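LPXTG cell wall surface protein (Streptococcus gordonii, PDB 4IGB) is a peptidoglycan-anchored surface protein whose N-terminal two-domain region, captured here, is probably involved in adhesion to host or other surface ligands. Local coordinates at residues 25-30 with 322-327; 29-34 with 285-290. One frame throughout, in Å; residues are numbered along the deposited sequence.

Contact 1: residues 25-30 with 322-327. With SO4 (sulfate ion), chain J.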
loop_
_atom_site.group_PDB
_atom_site.type_symbol
_atom_site.label_atom_id
_atom_site.label_comp_id
_atom_site.label_asym_id
_atom_site.label_seq_id
_atom_site.Cartn_x
_atom_site.Cartn_y
_atom_site.Cartn_z
ATOM N N THR B 25 15.957 -2.276 0.320
ATOM C CA THR B 25 16.198 -1.915 1.716
ATOM C C THR B 25 15.251 -0.817 2.244
ATOM O O THR B 25 15.513 -0.188 3.278
ATOM C CB THR B 25 17.682 -1.532 1.976
ATOM O OG1 THR B 25 18.072 -0.464 1.101
ATOM C CG2 THR B 25 18.600 -2.739 1.746
ATOM N N LEU B 26 14.150 -0.605 1.535
ATOM C CA LEU B 26 13.085 0.277 2.013
ATOM C C LEU B 26 12.677 -0.148 3.416
ATOM O O LEU B 26 12.659 -1.330 3.730
ATOM C CB LEU B 26 11.870 0.174 1.091
ATOM C CG LEU B 26 11.618 1.195 -0.019
ATOM C CD1 LEU B 26 12.861 1.927 -0.420
ATOM C CD2 LEU B 26 10.951 0.517 -1.215
ATOM N N ASP B 27 12.347 0.816 4.260
ATOM C CA ASP B 27 11.866 0.512 5.598
ATOM C C ASP B 27 10.345 0.661 5.686
ATOM O O ASP B 27 9.809 1.093 6.705
ATOM C CB ASP B 27 12.539 1.443 6.611
ATOM C CG ASP B 27 12.329 1.002 8.043
ATOM O OD1 ASP B 27 11.995 -0.185 8.258
ATOM O OD2 ASP B 27 12.510 1.839 8.958
ATOM N N ILE B 28 9.636 0.325 4.619
ATOM C CA ILE B 28 8.186 0.477 4.667
ATOM C C ILE B 28 7.575 -0.642 5.508
ATOM O O ILE B 28 8.238 -1.630 5.824
ATOM C CB ILE B 28 7.563 0.543 3.269
ATOM C CG1 ILE B 28 7.903 -0.714 2.479
ATOM C CG2 ILE B 28 8.047 1.796 2.553
ATOM C CD1 ILE B 28 7.392 -0.707 1.072
ATOM N N ARG B 29 6.322 -0.478 5.914
ATOM C CA ARG B 29 5.685 -1.527 6.689
ATOM C C ARG B 29 5.048 -2.565 5.793
ATOM O O ARG B 29 4.220 -2.235 4.946
ATOM C CB ARG B 29 4.612 -0.963 7.599
ATOM C CG ARG B 29 3.890 -2.065 8.329
ATOM C CD ARG B 29 3.048 -1.520 9.444
ATOM N NE ARG B 29 2.620 -2.607 10.314
ATOM C CZ ARG B 29 2.111 -2.429 11.522
ATOM N NH1 ARG B 29 1.981 -1.194 12.008
ATOM N NH2 ARG B 29 1.747 -3.487 12.240
ATOM N N LYS B 30 5.412 -3.822 5.999
ATOM C CA LYS B 30 4.785 -4.912 5.271
ATOM C C LYS B 30 3.700 -5.520 6.150
ATOM O O LYS B 30 3.972 -5.965 7.267
ATOM C CB LYS B 30 5.813 -5.973 4.895
ATOM C CG LYS B 30 5.291 -7.079 3.979
ATOM C CD LYS B 30 6.436 -8.022 3.570
ATOM C CE LYS B 30 6.089 -8.797 2.301
ATOM N NZ LYS B 30 7.089 -9.866 2.029
ATOM N N PRO B 322 13.321 9.989 3.597
ATOM C CA PRO B 322 13.083 9.662 2.187
ATOM C C PRO B 322 13.985 8.527 1.733
ATOM O O PRO B 322 15.172 8.513 2.057
ATOM C CB PRO B 322 13.479 10.954 1.456
ATOM C CG PRO B 322 13.412 12.023 2.494
ATOM C CD PRO B 322 13.841 11.355 3.761
ATOM N N GLY B 323 13.429 7.584 0.983
ATOM C CA GLY B 323 14.197 6.442 0.532
ATOM C C GLY B 323 14.269 5.383 1.606
ATOM O O GLY B 323 14.861 4.323 1.415
ATOM N N LYS B 324 13.654 5.662 2.745
ATOM C CA LYS B 324 13.699 4.725 3.868
ATOM C C LYS B 324 12.296 4.480 4.423
ATOM O O LYS B 324 11.755 3.391 4.270
ATOM C CB LYS B 324 14.625 5.261 4.969
ATOM C CG LYS B 324 14.665 4.431 6.245
ATOM C CD LYS B 324 15.444 5.169 7.351
ATOM C CE LYS B 324 15.543 4.358 8.639
ATOM N NZ LYS B 324 14.210 4.144 9.271
ATOM N N ASP B 325 11.721 5.495 5.067
ATOM C CA ASP B 325 10.369 5.416 5.614
ATOM C C ASP B 325 9.316 5.666 4.544
ATOM O O ASP B 325 8.258 5.044 4.559
ATOM C CB ASP B 325 10.188 6.457 6.710
ATOM C CG ASP B 325 11.166 6.272 7.845
ATOM O OD1 ASP B 325 11.389 5.110 8.230
ATOM O OD2 ASP B 325 11.702 7.282 8.344
ATOM N N ILE B 326 9.605 6.614 3.657
ATOM C CA ILE B 326 8.744 6.947 2.519
ATOM C C ILE B 326 9.539 6.753 1.229
ATOM O O ILE B 326 10.777 6.789 1.248
ATOM C CB ILE B 326 8.224 8.399 2.591
ATOM C CG1 ILE B 326 9.400 9.372 2.751
ATOM C CG2 ILE B 326 7.240 8.558 3.761
ATOM C CD1 ILE B 326 9.009 10.841 2.745
ATOM N N LEU B 327 8.833 6.558 0.115
ATOM C CA LEU B 327 9.466 6.130 -1.131
ATOM C C LEU B 327 10.437 7.151 -1.715
ATOM O O LEU B 327 11.384 6.781 -2.417
ATOM C CB LEU B 327 8.413 5.787 -2.183
ATOM C CG LEU B 327 7.480 4.623 -1.857
ATOM C CD1 LEU B 327 6.449 4.485 -2.954
ATOM C CD2 LEU B 327 8.266 3.328 -1.690
HETATM S S SO4 J . 10.045 -7.236 1.507
HETATM O O1 SO4 J . 11.173 -7.014 0.605
HETATM O O2 SO4 J . 8.855 -7.532 0.727
HETATM O O3 SO4 J . 9.838 -6.032 2.309
HETATM O O4 SO4 J . 10.320 -8.385 2.370
HETATM O O HOH W 1 16.372 2.017 0.716
#

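Contact 2: residues 29-34 with 285-290. With SO4 (sulfate ion), chain J.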
loop_
_atom_site.group_PDB
_atom_site.type_symbol
_atom_site.label_atom_id
_atom_site.label_comp_id
_atom_site.label_asym_id
_atom_site.label_seq_id
_atom_site.Cartn_x
_atom_site.Cartn_y
_atom_site.Cartn_z
ATOM N N ARG B 29 6.322 -0.478 5.914
ATOM C CA ARG B 29 5.685 -1.527 6.689
ATOM C C ARG B 29 5.048 -2.565 5.793
ATOM O O ARG B 29 4.220 -2.235 4.946
ATOM C CB ARG B 29 4.612 -0.963 7.599
ATOM C CG ARG B 29 3.890 -2.065 8.329
ATOM C CD ARG B 29 3.048 -1.520 9.444
ATOM N NE ARG B 29 2.620 -2.607 10.314
ATOM C CZ ARG B 29 2.111 -2.429 11.522
ATOM N NH1 ARG B 29 1.981 -1.194 12.008
ATOM N NH2 ARG B 29 1.747 -3.487 12.240
ATOM N N LYS B 30 5.412 -3.822 5.999
ATOM C CA LYS B 30 4.785 -4.912 5.271
ATOM C C LYS B 30 3.700 -5.520 6.150
ATOM O O LYS B 30 3.972 -5.965 7.267
ATOM C CB LYS B 30 5.813 -5.973 4.895
ATOM C CG LYS B 30 5.291 -7.079 3.979
ATOM C CD LYS B 30 6.436 -8.022 3.570
ATOM C CE LYS B 30 6.089 -8.797 2.301
ATOM N NZ LYS B 30 7.089 -9.866 2.029
ATOM N N PHE B 31 2.468 -5.537 5.656
ATOM C CA PHE B 31 1.377 -6.048 6.469
ATOM C C PHE B 31 1.455 -7.566 6.643
ATOM O O PHE B 31 2.078 -8.269 5.846
ATOM C CB PHE B 31 0.030 -5.655 5.858
ATOM C CG PHE B 31 -0.297 -4.194 6.001
ATOM C CD1 PHE B 31 -0.372 -3.607 7.253
ATOM C CD2 PHE B 31 -0.531 -3.412 4.879
ATOM C CE1 PHE B 31 -0.674 -2.258 7.389
ATOM C CE2 PHE B 31 -0.853 -2.082 5.001
ATOM C CZ PHE B 31 -0.920 -1.496 6.264
ATOM N N ASN B 32 0.790 -8.063 7.675
ATOM C CA ASN B 32 0.708 -9.496 7.922
ATOM C C ASN B 32 -0.426 -10.149 7.142
ATOM O O ASN B 32 -1.602 -9.996 7.482
ATOM C CB ASN B 32 0.535 -9.761 9.419
ATOM C CG ASN B 32 1.717 -9.287 10.223
ATOM O OD1 ASN B 32 2.855 -9.547 9.851
ATOM N ND2 ASN B 32 1.462 -8.569 11.324
ATOM N N LEU B 33 -0.069 -10.876 6.094
ATOM C CA LEU B 33 -1.053 -11.615 5.324
ATOM C C LEU B 33 -0.569 -13.040 5.262
ATOM O O LEU B 33 0.524 -13.303 4.752
ATOM C CB LEU B 33 -1.187 -11.054 3.907
ATOM C CG LEU B 33 -1.976 -9.766 3.703
ATOM C CD1 LEU B 33 -1.363 -8.646 4.499
ATOM C CD2 LEU B 33 -1.990 -9.415 2.223
ATOM N N ASN B 34 -1.360 -13.967 5.788
ATOM C CA ASN B 34 -0.909 -15.342 5.844
ATOM C C ASN B 34 -2.078 -16.306 5.839
ATOM O O ASN B 34 -3.242 -15.873 5.867
ATOM C CB ASN B 34 -0.021 -15.555 7.067
ATOM C CG ASN B 34 -0.691 -15.117 8.348
ATOM O OD1 ASN B 34 -1.663 -15.738 8.788
ATOM N ND2 ASN B 34 -0.177 -14.044 8.962
ATOM N N LEU B 285 1.602 -6.507 0.860
ATOM C CA LEU B 285 0.974 -5.199 0.827
ATOM C C LEU B 285 1.642 -4.336 1.878
ATOM O O LEU B 285 1.986 -4.814 2.950
ATOM C CB LEU B 285 -0.531 -5.282 1.071
ATOM C CG LEU B 285 -1.344 -6.166 0.127
ATOM C CD1 LEU B 285 -2.800 -6.180 0.591
ATOM C CD2 LEU B 285 -1.249 -5.653 -1.295
ATOM N N TYR B 286 1.828 -3.060 1.566
ATOM C CA TYR B 286 2.635 -2.209 2.425
ATOM C C TYR B 286 1.982 -0.849 2.658
ATOM O O TYR B 286 1.036 -0.461 1.959
ATOM C CB TYR B 286 3.994 -1.956 1.787
ATOM C CG TYR B 286 4.747 -3.175 1.297
ATOM C CD1 TYR B 286 5.816 -3.695 2.025
ATOM C CD2 TYR B 286 4.422 -3.783 0.088
ATOM C CE1 TYR B 286 6.521 -4.805 1.575
ATOM C CE2 TYR B 286 5.135 -4.894 -0.375
ATOM C CZ TYR B 286 6.175 -5.398 0.380
ATOM O OH TYR B 286 6.874 -6.493 -0.080
ATOM N N ILE B 287 2.508 -0.135 3.646
ATOM C CA ILE B 287 2.364 1.304 3.717
ATOM C C ILE B 287 3.695 1.887 4.149
ATOM O O ILE B 287 4.536 1.200 4.754
ATOM C CB ILE B 287 1.297 1.769 4.741
ATOM C CG1 ILE B 287 1.638 1.253 6.140
ATOM C CG2 ILE B 287 -0.102 1.349 4.312
ATOM C CD1 ILE B 287 0.792 1.879 7.245
ATOM N N GLU B 288 3.880 3.163 3.847
ATOM C CA GLU B 288 5.059 3.878 4.297
ATOM C C GLU B 288 4.916 4.200 5.775
ATOM O O GLU B 288 3.818 4.124 6.324
ATOM C CB GLU B 288 5.253 5.129 3.444
ATOM C CG GLU B 288 5.507 4.765 1.984
ATOM C CD GLU B 288 5.149 5.877 1.015
ATOM O OE1 GLU B 288 6.082 6.597 0.602
ATOM O OE2 GLU B 288 3.939 6.028 0.666
ATOM N N LYS B 289 6.029 4.534 6.420
ATOM C CA LYS B 289 6.066 4.724 7.874
ATOM C C LYS B 289 6.130 6.176 8.298
ATOM O O LYS B 289 7.026 6.909 7.884
ATOM C CB LYS B 289 7.294 4.026 8.473
ATOM C CG LYS B 289 7.104 2.570 8.849
ATOM C CD LYS B 289 8.284 2.074 9.687
ATOM C CE LYS B 289 8.324 0.556 9.735
ATOM N NZ LYS B 289 9.579 0.048 10.373
ATOM N N ILE B 290 5.189 6.596 9.133
ATOM C CA ILE B 290 5.340 7.861 9.846
ATOM C C ILE B 290 5.313 7.485 11.310
ATOM O O ILE B 290 4.260 7.435 11.936
ATOM C CB ILE B 290 4.238 8.909 9.500
ATOM C CG1 ILE B 290 4.366 9.360 8.043
ATOM C CG2 ILE B 290 4.349 10.146 10.412
ATOM C CD1 ILE B 290 3.238 10.276 7.575
HETATM S S SO4 J . 10.045 -7.236 1.507
HETATM O O1 SO4 J . 11.173 -7.014 0.605
HETATM O O2 SO4 J . 8.855 -7.532 0.727
HETATM O O3 SO4 J . 9.838 -6.032 2.309
HETATM O O4 SO4 J . 10.320 -8.385 2.370
HETATM O O HOH W 2 2.149 -8.271 3.044
#

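Contact 1: residues 25-30 with 322-327
Asp27 lies alongside Lys324, both side chains pointing the same way, with Asp27 CB packed against Lys324 CG at 3.7 Å. At their ends Lys324 NZ donates to Asp27 OD2 over 2.9 Å, meeting the carboxylate on its anti side and 21° out of its plane. A bend at the last torsion (chi4 -65°) turns the ammonium group off the line of an otherwise extended chain. Lys324 NZ also forms a salt bridge with Asp325 OD1 (3.2 Å), on its syn side but well out of the plane. One lysine thus bridges Asp27 OD2 and Asp325 OD1, 3.5 Å apart, which probably offsets their repulsion. Each acid has a second partner: Lys289 for Asp27 OD1, the Val321 amide for Asp325 OD2. Behind this network Asp27 N donates to Lys324 O at 2.6 Å. A water links Thr25 OG1 to Gly323 O, the polar atom on which Leu26 CD1 rests. The Leu26 and Leu327 side chains cross obliquely, their CD2 atoms 3.9 Å apart. The contact joins the two domains: 25-30 runs from a loop of the N-terminal domain into edge strand 29-30, whereas the N2-domain loop between strands 310-317 and 333-338 supplies 322-327, with Leu327 also resting on strand 261-264.

Contact 2: residues 29-34 with 285-290
Ile287 O receives the amide of Arg29 at an N-to-O distance of 2.7 Å. The return bond, Ile287 N to Arg29 O, is 3.0 Å long and completes a hydrogen-bonded antiparallel pair; Arg29 O also takes a CA-H...O contact from Tyr286. Beyond the neighbouring non-hydrogen-bonded pair, Lys30 with Tyr286, a nearly straight bond of 2.8 Å runs from Phe31 N to Leu285 O, with an angle of 172° at the hydrogen. A water continues the link, accepting from Leu285 N and lying 2.8 Å from Phe31 O.

Lys30 and Tyr286 share one face and lie side by side, pointing the same way. With CG anti to the backbone N (chi1 -173°) and the chain extended beyond it, Lys30 follows the tyrosine outward: Lys30 CG is 3.5 Å from Tyr286 CE1, and CE is close to the hydroxyl. A sulfate, probably from the crystallisation liquor, sits at the edge of the tyrosine ring. Its O2 lies 2.4 Å from Tyr286 OH, a distance too short to be taken literally, and receives a weak bond from Lys30 NZ. The ammonium group also bonds to Ser147 O and Glu146.

Strand 29-30 is thereby the edge strand of a six-stranded antiparallel sheet in the N-terminal domain, next to strand 280-287. Arg29 and Ile287 occupy the other face, where Arg29 CB is near Ile287 CG1 and the extended arginine carries NH1 to Thr99 O. Phe31 crosses Ile287 at about a right angle, Phe31 CZ 3.5 Å from Ile287 CG2. Leu33 crosses Leu285 in the same manner, Leu33 CD2 to Leu285 CD1 at 3.7 Å. Phe31, Leu33, Leu285 and Ile287 meet strands 84-100 and 170-182 of the eight-stranded antiparallel sheet, so the two sheets pack together here.

Contacts 1 and 2 have centres about 10 Å apart. The 25-30 segment, after the interdomain pairing of contact 1, runs on through Arg29 and Lys30 into contact 2, where they pair with 285-290. The second segments also meet: Asp325 O lies 2.9 Å from Lys289 N and Leu327 N 2.8 Å from Glu288 OE1, both probable hydrogen bonds. Glu288, just past strand 280-287, also forms a salt bridge with Arg263. Segments 25-30, 285-290 and 322-327 therefore touch pairwise, tying the N2-domain loop both to the loop leading into the edge strand and to the residues that follow strand 280-287. The sulfate lies with Lys30 and Tyr286 of contact 2.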